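Local coordinates for protein salt-tolerant glutaminase (Micrococcus luteus, PDB 3IH8) that probably catalyses the hydrolysis of L-glutamine to L-glutamate and ammonium, in a family related by fold to the beta-lactamases, at residues 313-318 and 330-335. Sequence-based numbering, arbitrary orientation.
Sequences GGTAVR and HLQGVI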
loop_
_atom_site.group_PDB
_atom_site.type_symbol
_atom_site.label_atom_id
_atom_site.label_comp_id
_atom_site.label_asym_id
_atom_site.label_seq_id
_atom_site.Cartn_x
_atom_site.Cartn_y
_atom_site.Cartn_z
ATOM N N GLY A 313 -0.059 4.630 -14.318
ATOM C CA GLY A 313 -0.355 6.025 -14.594
ATOM C C GLY A 313 -0.458 6.375 -16.066
ATOM O O GLY A 313 -1.074 5.651 -16.849
ATOM N N GLY A 314 0.155 7.494 -16.439
ATOM C CA GLY A 314 0.109 7.951 -17.817
ATOM C C GLY A 314 0.740 7.002 -18.812
ATOM O O GLY A 314 0.502 7.116 -20.018
ATOM N N THR A 315 1.543 6.063 -18.321
ATOM C CA THR A 315 2.188 5.105 -19.206
ATOM C C THR A 315 1.146 4.196 -19.860
ATOM O O THR A 315 1.470 3.385 -20.734
ATOM C CB THR A 315 3.226 4.252 -18.442
ATOM O OG1 THR A 315 4.182 5.117 -17.823
ATOM C CG2 THR A 315 3.964 3.310 -19.392
ATOM N N ALA A 316 -0.110 4.343 -19.444
ATOM C CA ALA A 316 -1.196 3.544 -20.010
ATOM C C ALA A 316 -1.347 3.915 -21.484
ATOM O O ALA A 316 -1.797 3.114 -22.302
ATOM C CB ALA A 316 -2.494 3.823 -19.270
ATOM N N VAL A 317 -0.964 5.144 -21.806
ATOM C CA VAL A 317 -1.031 5.646 -23.169
ATOM C C VAL A 317 0.331 5.443 -23.805
ATOM O O VAL A 317 1.243 6.231 -23.587
ATOM C CB VAL A 317 -1.402 7.149 -23.184
ATOM C CG1 VAL A 317 -1.328 7.705 -24.605
ATOM C CG2 VAL A 317 -2.812 7.332 -22.622
ATOM N N ARG A 318 0.458 4.364 -24.576
ATOM C CA ARG A 318 1.706 4.014 -25.258
ATOM C C ARG A 318 2.186 5.151 -26.177
ATOM O O ARG A 318 3.375 5.478 -26.203
ATOM C CB ARG A 318 1.504 2.718 -26.059
ATOM C CG ARG A 318 2.792 2.043 -26.514
ATOM C CD ARG A 318 2.501 0.767 -27.291
ATOM N NE ARG A 318 3.718 0.177 -27.848
ATOM C CZ ARG A 318 4.557 -0.613 -27.183
ATOM N NH1 ARG A 318 4.322 -0.934 -25.917
ATOM N NH2 ARG A 318 5.646 -1.074 -27.785
ATOM N N HIS A 330 -2.892 4.438 -28.723
ATOM C CA HIS A 330 -2.621 3.082 -28.277
ATOM C C HIS A 330 -2.446 3.008 -26.764
ATOM O O HIS A 330 -1.789 3.856 -26.156
ATOM C CB HIS A 330 -1.371 2.537 -28.971
ATOM C CG HIS A 330 -1.585 2.191 -30.411
ATOM N ND1 HIS A 330 -1.943 3.127 -31.357
ATOM C CD2 HIS A 330 -1.497 1.009 -31.066
ATOM C CE1 HIS A 330 -2.067 2.538 -32.532
ATOM N NE2 HIS A 330 -1.801 1.252 -32.383
ATOM N N LEU A 331 -3.045 1.981 -26.168
ATOM C CA LEU A 331 -2.978 1.774 -24.729
ATOM C C LEU A 331 -2.137 0.544 -24.417
ATOM O O LEU A 331 -1.834 -0.249 -25.310
ATOM C CB LEU A 331 -4.388 1.596 -24.156
ATOM C CG LEU A 331 -5.430 2.633 -24.579
ATOM C CD1 LEU A 331 -6.695 2.433 -23.772
ATOM C CD2 LEU A 331 -4.883 4.032 -24.369
ATOM N N GLN A 332 -1.769 0.378 -23.150
ATOM C CA GLN A 332 -0.956 -0.769 -22.757
ATOM C C GLN A 332 -0.942 -0.960 -21.243
ATOM O O GLN A 332 -1.390 -0.087 -20.496
ATOM C CB GLN A 332 0.474 -0.571 -23.250
ATOM C CG GLN A 332 1.242 0.475 -22.464
ATOM C CD GLN A 332 2.576 0.785 -23.081
ATOM O OE1 GLN A 332 3.112 -0.018 -23.834
ATOM N NE2 GLN A 332 3.130 1.951 -22.759
ATOM N N GLY A 333 -0.424 -2.105 -20.804
ATOM C CA GLY A 333 -0.327 -2.400 -19.384
ATOM C C GLY A 333 -1.585 -2.915 -18.711
ATOM O O GLY A 333 -2.535 -3.342 -19.370
ATOM N N VAL A 334 -1.570 -2.886 -17.380
ATOM C CA VAL A 334 -2.696 -3.324 -16.565
ATOM C C VAL A 334 -3.509 -2.078 -16.237
ATOM O O VAL A 334 -3.111 -1.272 -15.393
ATOM C CB VAL A 334 -2.206 -3.998 -15.265
ATOM C CG1 VAL A 334 -3.383 -4.258 -14.322
ATOM C CG2 VAL A 334 -1.491 -5.301 -15.606
ATOM N N ILE A 335 -4.644 -1.926 -16.916
ATOM C CA ILE A 335 -5.488 -0.752 -16.739
ATOM C C ILE A 335 -6.577 -0.840 -15.678
ATOM O O ILE A 335 -7.498 -1.654 -15.763
ATOM C CB ILE A 335 -6.169 -0.343 -18.080
ATOM C CG1 ILE A 335 -5.110 -0.129 -19.170
ATOM C CG2 ILE A 335 -6.987 0.938 -17.889
ATOM C CD1 ILE A 335 -4.096 0.937 -18.839
#
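Q332 reaches from one strand of a hairpin across to R318 and the short 3-10 turn that leads into the other, and its amide is gripped at both ends. NE2 donates to the backbone O of T315 at 3.0 Å, an almost straight bond (165°) with the acceptor close to the amide plane. OE1 takes a short but bent bond (136°) from NH1 of R318 at 2.6 Å, the donor lying somewhat off the carbonyl plane. A glutamine suits this place because it offers a donor and an acceptor at once, and the two bonds fix which way round the amide sits. The arginine chain, extended from CG to NE with CG anti to the backbone N (chi1 -165°), crosses the glutamine at about a right angle; its CG packs 3.4 Å from Q332 OE1, and the guanidinium stands nearly perpendicular to the amide. Its positive charge probably strengthens the hold on OE1. The same amide group meets the second subunit, where OE1 accepts from NE2 of Q332 of that chain, so the contact lies at the interface with the second subunit.

The backbones here form the open end of the antiparallel hairpin 317-322/326-332, the end away from its turn, in the mixed sheet of the STAS domain. V317 and L331 form a non-hydrogen-bonded pair whose side chains share one face, where both pack on V343 of helix 337-348; branched aliphatic residues fit this helix-covered side. The backbone N of Q332 bonds to A316 O at 2.9 Å, while R318 N makes a weak bond to H330 O. The small side chain of A316 suits a tight spot: its CB lies only 3.3 Å from CD1 of I335. Past the corner at G333, whose positive phi favours glycine, the chain turns so that the CD1 end of I335 meets this methyl.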